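Local atomic coordinates of sulfatase (Bacteroides fragilis CAG:558, PDB entry 6USS), a protein that probably hydrolyses aryl sulfate esters with the help of a bound calcium ion, as a gut bacterial member of the sulfatase family. Residues S350-G355 and K459-N464; D403-I408 and K419-Y424; C442-R445 and K450-Y453. The protein carries 1 engineered substitution. All blocks are in the same frame, centred on the assembly; numbering follows the deposited sequence.

In the fold
Contact 1 opens first, at residues 350-355, just ahead of strand 357-363 of the large mixed sheet, and closes last, when the chain returns as strand 460-464. Inside this loop of about a hundred residues lie the other two, in series. Contact 2 closes a short loop between 403-408 and 419-424, around helix 408-412, and delivers the chain into strand 422-427. Contact 3 then closes the hairpin of 442-445 with 450-453. Strands 422-427, 441-446, 449-454 and 460-464 follow one another across one antiparallel sheet, so contact 3 forms its middle, while contacts 1 and 2 tie its two outer strands to loops beyond it.

Contact 1. Residues S350-G355 and K459-N464; sequences SAYEGG and KKELFN
Glu461 OE1 is held by two tyrosine hydroxyls, that of Tyr352 within this contact and that of Tyr454 on the adjacent strand. Tyr352 OH donates to Glu461 OE1 over 2.6 Å, and the carboxylate receives it through its syn lone pair, on the side of its other oxygen. The carboxylate comes across the end of the phenol at about a right angle, yet nearly in its plane (10° apart), with OE1 at the ring edge, 3.3 Å from Tyr352 CE1. Glutamate suits the place because its chain, extended beyond CG, carries the charged end across to the hydroxyl; two donors on one oxygen would probably favour the ionised form. Phe463, two residues on and so on the same side of strand 460-464, turns its ring edge to Glu461 OE1 as well. Its CE2 approaches Tyr352 CE1 to 3.9 Å, the two ring planes standing at 89° in an oblique pair, with centroids 5.8 Å apart. A large apolar ring suits this place, since it packs against the tyrosine carbons beside the polar bond. The backbone of Tyr352 is fixed at the base by an ST turn, in which Ser350 OG accepts from Tyr352 N at 3.0 Å. The same tyrosine also packs on Ile452 and Pro436. In this way the loop leading into strand 357-363 of the mixed sheet meets an outer strand of the four-stranded antiparallel sheet, the two-sheet arrangement characteristic of the sulfatase fold.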
loop_
_atom_site.group_PDB
_atom_site.type_symbol
_atom_site.label_atom_id
_atom_site.label_comp_id
_atom_site.label_asym_id
_atom_site.label_seq_id
_atom_site.Cartn_x
_atom_site.Cartn_y
_atom_site.Cartn_z
ATOM N N SER A 350 15.966 -16.976 25.273
ATOM C CA SER A 350 17.282 -17.494 25.618
ATOM C C SER A 350 18.249 -17.356 24.454
ATOM O O SER A 350 17.874 -17.492 23.286
ATOM C CB SER A 350 17.221 -18.965 26.020
ATOM O OG SER A 350 18.459 -19.361 26.580
ATOM N N ALA A 351 19.508 -17.111 24.787
ATOM C CA ALA A 351 20.549 -17.206 23.778
ATOM C C ALA A 351 20.965 -18.649 23.521
ATOM O O ALA A 351 21.707 -18.900 22.562
ATOM C CB ALA A 351 21.754 -16.360 24.192
ATOM N N TYR A 352 20.497 -19.590 24.346
ATOM C CA TYR A 352 20.705 -21.008 24.098
ATOM C C TYR A 352 20.006 -21.428 22.802
ATOM O O TYR A 352 19.160 -20.708 22.260
ATOM C CB TYR A 352 20.184 -21.830 25.281
ATOM C CG TYR A 352 21.051 -21.734 26.519
ATOM C CD1 TYR A 352 22.337 -21.215 26.434
ATOM C CD2 TYR A 352 20.584 -22.135 27.773
ATOM C CE1 TYR A 352 23.147 -21.103 27.555
ATOM C CE2 TYR A 352 21.391 -22.033 28.903
ATOM C CZ TYR A 352 22.677 -21.515 28.781
ATOM O OH TYR A 352 23.507 -21.397 29.873
ATOM N N GLU A 353 20.354 -22.627 22.306
ATOM C CA GLU A 353 19.799 -23.093 21.029
ATOM C C GLU A 353 18.278 -23.183 21.062
ATOM O O GLU A 353 17.622 -23.041 20.022
ATOM C CB GLU A 353 20.384 -24.452 20.656
ATOM C CG GLU A 353 21.891 -24.435 20.453
ATOM C CD GLU A 353 22.301 -23.793 19.126
ATOM O OE1 GLU A 353 22.202 -24.469 18.067
ATOM O OE2 GLU A 353 22.719 -22.615 19.152
ATOM N N GLY A 354 17.702 -23.432 22.239
ATOM C CA GLY A 354 16.259 -23.510 22.345
ATOM C C GLY A 354 15.576 -22.202 22.001
ATOM O O GLY A 354 14.411 -22.200 21.592
ATOM N N GLY A 355 16.284 -21.076 22.156
ATOM C CA GLY A 355 15.734 -19.779 21.819
ATOM C C GLY A 355 15.929 -19.348 20.377
ATOM O O GLY A 355 15.223 -18.452 19.906
ATOM N N LYS A 459 29.847 -13.067 33.058
ATOM C CA LYS A 459 30.014 -14.503 32.896
ATOM C C LYS A 459 30.114 -14.851 31.414
ATOM O O LYS A 459 29.416 -14.270 30.578
ATOM C CB LYS A 459 28.828 -15.223 33.555
ATOM C CG LYS A 459 28.754 -16.720 33.342
ATOM C CD LYS A 459 29.618 -17.476 34.365
ATOM C CE LYS A 459 29.617 -18.994 34.101
ATOM N NZ LYS A 459 30.892 -19.633 34.562
ATOM N N LYS A 460 30.998 -15.794 31.082
ATOM C CA LYS A 460 31.122 -16.293 29.720
ATOM C C LYS A 460 30.899 -17.803 29.692
ATOM O O LYS A 460 31.319 -18.518 30.605
ATOM C CB LYS A 460 32.493 -15.937 29.126
ATOM C CG LYS A 460 32.731 -14.421 28.957
ATOM C CD LYS A 460 34.072 -14.135 28.260
ATOM C CE LYS A 460 34.279 -12.649 27.992
ATOM N NZ LYS A 460 35.712 -12.243 28.088
ATOM N N GLU A 461 30.197 -18.277 28.657
ATOM C CA GLU A 461 29.944 -19.699 28.436
ATOM C C GLU A 461 30.372 -20.066 27.021
ATOM O O GLU A 461 30.068 -19.345 26.061
ATOM C CB GLU A 461 28.466 -20.059 28.642
ATOM C CG GLU A 461 28.005 -19.938 30.074
ATOM C CD GLU A 461 26.553 -20.342 30.276
ATOM O OE1 GLU A 461 25.756 -20.243 29.317
ATOM O OE2 GLU A 461 26.204 -20.754 31.409
ATOM N N LEU A 462 31.107 -21.167 26.895
ATOM C CA LEU A 462 31.605 -21.626 25.607
ATOM C C LEU A 462 31.093 -23.038 25.389
ATOM O O LEU A 462 31.316 -23.914 26.230
ATOM C CB LEU A 462 33.133 -21.579 25.567
ATOM C CG LEU A 462 33.787 -22.099 24.280
ATOM C CD1 LEU A 462 33.504 -21.152 23.162
ATOM C CD2 LEU A 462 35.277 -22.253 24.446
ATOM N N PHE A 463 30.389 -23.258 24.284
ATOM C CA PHE A 463 29.843 -24.577 23.995
ATOM C C PHE A 463 30.297 -25.041 22.624
ATOM O O PHE A 463 30.377 -24.250 21.678
ATOM C CB PHE A 463 28.307 -24.597 24.049
ATOM C CG PHE A 463 27.727 -24.189 25.388
ATOM C CD1 PHE A 463 27.681 -25.086 26.445
ATOM C CD2 PHE A 463 27.213 -22.912 25.577
ATOM C CE1 PHE A 463 27.145 -24.709 27.673
ATOM C CE2 PHE A 463 26.670 -22.530 26.797
ATOM C CZ PHE A 463 26.638 -23.425 27.845
ATOM N N ASN A 464 30.588 -26.329 22.532
ATOM C CA ASN A 464 30.778 -27.009 21.258
ATOM C C ASN A 464 29.417 -27.532 20.832
ATOM O O ASN A 464 28.989 -28.598 21.276
ATOM C CB ASN A 464 31.783 -28.147 21.384
ATOM C CG ASN A 464 32.329 -28.576 20.044
ATOM O OD1 ASN A 464 31.607 -29.124 19.207
ATOM N ND2 ASN A 464 33.606 -28.313 19.821
#

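Contact 2. Residues D403-I408 and K419-Y424; sequences DGISFI and KGRSLY
Asp403 faces Arg421 with its backbone: Asp403 O comes to 3.9 Å from Arg421 NH2, a loose approach, oblique to the guanidinium plane. Its carboxylate serves another partner, forming a salt bridge with Arg103. Gly404 follows, its CA 4.4 Å from Arg421 NH2. Ile405 makes the main contact. Its CG1 lies 3.4 Å above the guanidinium plane of Arg421, offset toward the rim, and comes 3.6 Å from Arg421 NH2; with chi1 at -56° this branch stands beside the backbone N, which brings it over the flat group. The two side chains run past one another in opposite directions. Arg421 belongs to the approach to strand 422-427, an outer strand of the small antiparallel sheet of the sulfatase fold. It reaches in with CG opposite the backbone N (chi1 175°) and the chain extended as far as NE. On the other face Leu423 CD2 sits over the centre of the guanidinium, so that the plane is sandwiched between two aliphatic groups. Arginine fits such a slot because its charge is spread over a thin group that tolerates carbon on its faces while its N-H groups bond at the rim. Here its NH2 forms a salt bridge with Asp382 OD1. That same oxygen accepts from Ile405 N, and thus binds both sides of the junction. Beyond Ile405 the loop makes an ST turn at Ser406 and passes into helix 408-412.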
loop_
_atom_site.group_PDB
_atom_site.type_symbol
_atom_site.label_atom_id
_atom_site.label_comp_id
_atom_site.label_asym_id
_atom_site.label_seq_id
_atom_site.Cartn_x
_atom_site.Cartn_y
_atom_site.Cartn_z
ATOM N N ASP A 403 23.557 -7.050 6.061
ATOM C CA ASP A 403 24.363 -8.032 6.780
ATOM C C ASP A 403 24.059 -9.474 6.371
ATOM O O ASP A 403 24.938 -10.330 6.467
ATOM C CB ASP A 403 24.164 -7.833 8.281
ATOM C CG ASP A 403 24.517 -6.408 8.725
ATOM O OD1 ASP A 403 25.656 -5.967 8.465
ATOM O OD2 ASP A 403 23.668 -5.714 9.313
ATOM N N GLY A 404 22.846 -9.765 5.903
ATOM C CA GLY A 404 22.535 -11.118 5.473
ATOM C C GLY A 404 23.436 -11.578 4.340
ATOM O O GLY A 404 23.938 -10.779 3.544
ATOM N N ILE A 405 23.668 -12.888 4.290
ATOM C CA ILE A 405 24.445 -13.529 3.233
ATOM C C ILE A 405 23.542 -14.545 2.546
ATOM O O ILE A 405 22.962 -15.410 3.212
ATOM C CB ILE A 405 25.707 -14.226 3.784
ATOM C CG1 ILE A 405 26.590 -13.257 4.566
ATOM C CG2 ILE A 405 26.500 -14.816 2.647
ATOM C CD1 ILE A 405 27.171 -12.142 3.706
ATOM N N SER A 406 23.425 -14.441 1.229
ATOM C CA SER A 406 22.565 -15.353 0.485
ATOM C C SER A 406 22.905 -16.809 0.790
ATOM O O SER A 406 24.080 -17.185 0.845
ATOM C CB SER A 406 22.689 -15.092 -1.004
ATOM O OG SER A 406 21.769 -15.898 -1.690
ATOM N N PHE A 407 21.876 -17.622 1.041
ATOM C CA PHE A 407 22.064 -19.053 1.196
ATOM C C PHE A 407 21.643 -19.814 -0.052
ATOM O O PHE A 407 21.520 -21.041 -0.007
ATOM C CB PHE A 407 21.326 -19.592 2.432
ATOM C CG PHE A 407 19.872 -19.161 2.562
ATOM C CD1 PHE A 407 18.880 -19.728 1.766
ATOM C CD2 PHE A 407 19.491 -18.235 3.531
ATOM C CE1 PHE A 407 17.535 -19.346 1.890
ATOM C CE2 PHE A 407 18.141 -17.848 3.668
ATOM C CZ PHE A 407 17.162 -18.408 2.845
ATOM N N ILE A 408 21.433 -19.114 -1.165
ATOM C CA ILE A 408 21.145 -19.758 -2.444
ATOM C C ILE A 408 22.252 -20.764 -2.770
ATOM O O ILE A 408 21.955 -21.835 -3.328
ATOM C CB ILE A 408 20.965 -18.719 -3.571
ATOM C CG1 ILE A 408 19.547 -18.151 -3.601
ATOM C CG2 ILE A 408 21.152 -19.350 -4.933
ATOM C CD1 ILE A 408 18.962 -17.821 -2.268
ATOM N N LYS A 419 31.169 -21.328 5.794
ATOM C CA LYS A 419 32.581 -21.566 6.085
ATOM C C LYS A 419 33.265 -20.285 6.556
ATOM O O LYS A 419 33.244 -19.264 5.864
ATOM C CB LYS A 419 33.284 -22.128 4.849
ATOM C CG LYS A 419 34.770 -22.393 5.050
ATOM C CD LYS A 419 35.365 -23.280 3.976
ATOM C CE LYS A 419 36.849 -23.579 4.281
ATOM N NZ LYS A 419 37.629 -23.858 3.040
ATOM N N GLY A 420 33.885 -20.355 7.734
ATOM C CA GLY A 420 34.516 -19.214 8.347
ATOM C C GLY A 420 33.588 -18.143 8.887
ATOM O O GLY A 420 34.077 -17.198 9.527
ATOM N N ARG A 421 32.274 -18.249 8.676
ATOM C CA ARG A 421 31.369 -17.149 8.993
ATOM C C ARG A 421 31.017 -17.099 10.479
ATOM O O ARG A 421 30.635 -18.115 11.073
ATOM C CB ARG A 421 30.091 -17.267 8.170
ATOM C CG ARG A 421 29.051 -16.240 8.535
ATOM C CD ARG A 421 27.899 -16.282 7.536
ATOM N NE ARG A 421 27.044 -15.122 7.705
ATOM C CZ ARG A 421 25.734 -15.137 7.516
ATOM N NH1 ARG A 421 25.143 -16.263 7.136
ATOM N NH2 ARG A 421 25.024 -14.029 7.703
ATOM N N SER A 422 31.137 -15.910 11.070
ATOM C CA SER A 422 30.627 -15.657 12.412
ATOM C C SER A 422 29.141 -15.284 12.363
ATOM O O SER A 422 28.713 -14.493 11.519
ATOM C CB SER A 422 31.418 -14.525 13.080
ATOM O OG SER A 422 32.651 -14.943 13.631
ATOM N N LEU A 423 28.353 -15.838 13.284
ATOM C CA LEU A 423 26.978 -15.392 13.505
ATOM C C LEU A 423 26.907 -14.593 14.807
ATOM O O LEU A 423 27.594 -14.923 15.780
ATOM C CB LEU A 423 26.008 -16.573 13.565
ATOM C CG LEU A 423 25.924 -17.504 12.368
ATOM C CD1 LEU A 423 24.787 -18.481 12.616
ATOM C CD2 LEU A 423 25.717 -16.734 11.064
ATOM N N TYR A 424 26.064 -13.556 14.842
ATOM C CA TYR A 424 26.010 -12.685 16.011
ATOM C C TYR A 424 24.592 -12.431 16.519
ATOM O O TYR A 424 23.667 -12.187 15.740
ATOM C CB TYR A 424 26.655 -11.351 15.711
ATOM C CG TYR A 424 28.047 -11.424 15.165
ATOM C CD1 TYR A 424 28.273 -11.341 13.799
ATOM C CD2 TYR A 424 29.143 -11.523 16.016
ATOM C CE1 TYR A 424 29.535 -11.381 13.291
ATOM C CE2 TYR A 424 30.426 -11.562 15.513
ATOM C CZ TYR A 424 30.615 -11.484 14.144
ATOM O OH TYR A 424 31.889 -11.521 13.622
#

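Contact 3. Residues C442-R445 and K450-Y453; sequences CTVR and KLIY
Cys442 and Tyr453 face each other as an antiparallel hydrogen-bonded pair at the tightly packed end of this contact. Tyr453 N to Cys442 O is 2.9 Å long, and the return bond from Cys442 N to Tyr453 O is 3.1 Å. The sulfur, placed between backbone N and carbonyl carbon by chi1 of 41°, lies at the edge of the tyrosine ring, in its plane, 3.6 Å from Tyr453 CD2. A small, polarisable thiol suits a site that touches an aromatic edge and also Leu490 and Leu494 of helix 480-496. Val444 and Leu451 repeat the pairing on this face, with Leu451 N to Val444 O at 2.8 Å, and Val444 CG1 leans on Leu451 CB; branched aliphatics fill the seam under the same helix. The other face begins as closely, with Thr443 and Ile452 side by side and pointing the same way, Thr443 OG1 3.7 Å from Ile452 CG1. Backbone and chain bases stay close at Arg445 and Lys450, both buried; it is the charged ends that separate. The chains cross at about a right angle and meet through Arg445 CD and Lys450 CB at 3.9 Å, leaving Arg445 NH1 6.5 Å from Lys450 NZ. Lysine's fully extended chain slides past Thr443 CG2 to reach Glu353, Glu471 and Ala351 O, partners that probably stabilise its buried charge; Arg445 turns instead to Gly447 O and Gln81. Strands 441-446 and 449-454 follow each other in the chain and run antiparallel (171°), which makes this a beta hairpin, the centre of the four-stranded antiparallel sheet of the sulfatase fold.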
loop_
_atom_site.group_PDB
_atom_site.type_symbol
_atom_site.label_atom_id
_atom_site.label_comp_id
_atom_site.label_asym_id
_atom_site.label_seq_id
_atom_site.Cartn_x
_atom_site.Cartn_y
_atom_site.Cartn_z
ATOM N N CYS A 442 25.247 -10.965 24.675
ATOM C CA CYS A 442 25.556 -11.072 23.264
ATOM C C CYS A 442 26.212 -12.420 23.025
ATOM O O CYS A 442 26.822 -13.004 23.923
ATOM C CB CYS A 442 26.475 -9.934 22.777
ATOM S SG CYS A 442 27.752 -9.567 23.965
ATOM N N THR A 443 26.106 -12.898 21.797
ATOM C CA THR A 443 26.522 -14.237 21.434
ATOM C C THR A 443 27.212 -14.192 20.085
ATOM O O THR A 443 26.751 -13.493 19.170
ATOM C CB THR A 443 25.309 -15.167 21.356
ATOM O OG1 THR A 443 24.639 -15.163 22.616
ATOM C CG2 THR A 443 25.746 -16.578 21.039
ATOM N N VAL A 444 28.308 -14.939 19.954
ATOM C CA VAL A 444 28.863 -15.261 18.643
ATOM C C VAL A 444 28.927 -16.779 18.469
ATOM O O VAL A 444 29.295 -17.515 19.393
ATOM C CB VAL A 444 30.255 -14.630 18.433
ATOM C CG1 VAL A 444 31.246 -15.103 19.528
ATOM C CG2 VAL A 444 30.768 -14.963 17.035
ATOM N N ARG A 445 28.545 -17.237 17.276
ATOM C CA ARG A 445 28.734 -18.610 16.834
ATOM C C ARG A 445 29.697 -18.606 15.659
ATOM O O ARG A 445 29.578 -17.766 14.762
ATOM C CB ARG A 445 27.408 -19.241 16.410
ATOM C CG ARG A 445 27.548 -20.587 15.754
ATOM C CD ARG A 445 28.017 -21.642 16.743
ATOM N NE ARG A 445 28.128 -22.941 16.093
ATOM C CZ ARG A 445 27.096 -23.693 15.702
ATOM N NH1 ARG A 445 25.840 -23.303 15.901
ATOM N NH2 ARG A 445 27.323 -24.849 15.096
ATOM N N LYS A 450 30.390 -21.704 20.178
ATOM C CA LYS A 450 29.409 -20.680 20.490
ATOM C C LYS A 450 29.818 -20.034 21.801
ATOM O O LYS A 450 30.046 -20.738 22.794
ATOM C CB LYS A 450 28.008 -21.289 20.593
ATOM C CG LYS A 450 26.897 -20.308 20.900
ATOM C CD LYS A 450 25.574 -21.054 20.948
ATOM C CE LYS A 450 24.415 -20.096 21.114
ATOM N NZ LYS A 450 23.103 -20.800 21.289
ATOM N N LEU A 451 29.939 -18.705 21.800
ATOM C CA LEU A 451 30.309 -17.962 22.998
ATOM C C LEU A 451 29.163 -17.037 23.386
ATOM O O LEU A 451 28.734 -16.200 22.584
ATOM C CB LEU A 451 31.593 -17.159 22.790
ATOM C CG LEU A 451 31.826 -16.157 23.937
ATOM C CD1 LEU A 451 32.185 -16.895 25.217
ATOM C CD2 LEU A 451 32.890 -15.110 23.594
ATOM N N ILE A 452 28.674 -17.191 24.616
ATOM C CA ILE A 452 27.651 -16.326 25.190
ATOM C C ILE A 452 28.291 -15.512 26.303
ATOM O O ILE A 452 28.957 -16.066 27.194
ATOM C CB ILE A 452 26.450 -17.130 25.719
ATOM C CG1 ILE A 452 25.852 -18.007 24.617
ATOM C CG2 ILE A 452 25.400 -16.197 26.290
ATOM C CD1 ILE A 452 24.897 -19.064 25.136
ATOM N N TYR A 453 28.103 -14.198 26.242
ATOM C CA TYR A 453 28.602 -13.277 27.250
ATOM C C TYR A 453 27.425 -12.623 27.952
ATOM O O TYR A 453 26.483 -12.168 27.294
ATOM C CB TYR A 453 29.480 -12.213 26.613
ATOM C CG TYR A 453 29.794 -11.043 27.519
ATOM C CD1 TYR A 453 30.623 -11.197 28.638
ATOM C CD2 TYR A 453 29.289 -9.769 27.237
ATOM C CE1 TYR A 453 30.930 -10.110 29.459
ATOM C CE2 TYR A 453 29.598 -8.672 28.054
ATOM C CZ TYR A 453 30.420 -8.849 29.161
ATOM O OH TYR A 453 30.733 -7.774 29.979
#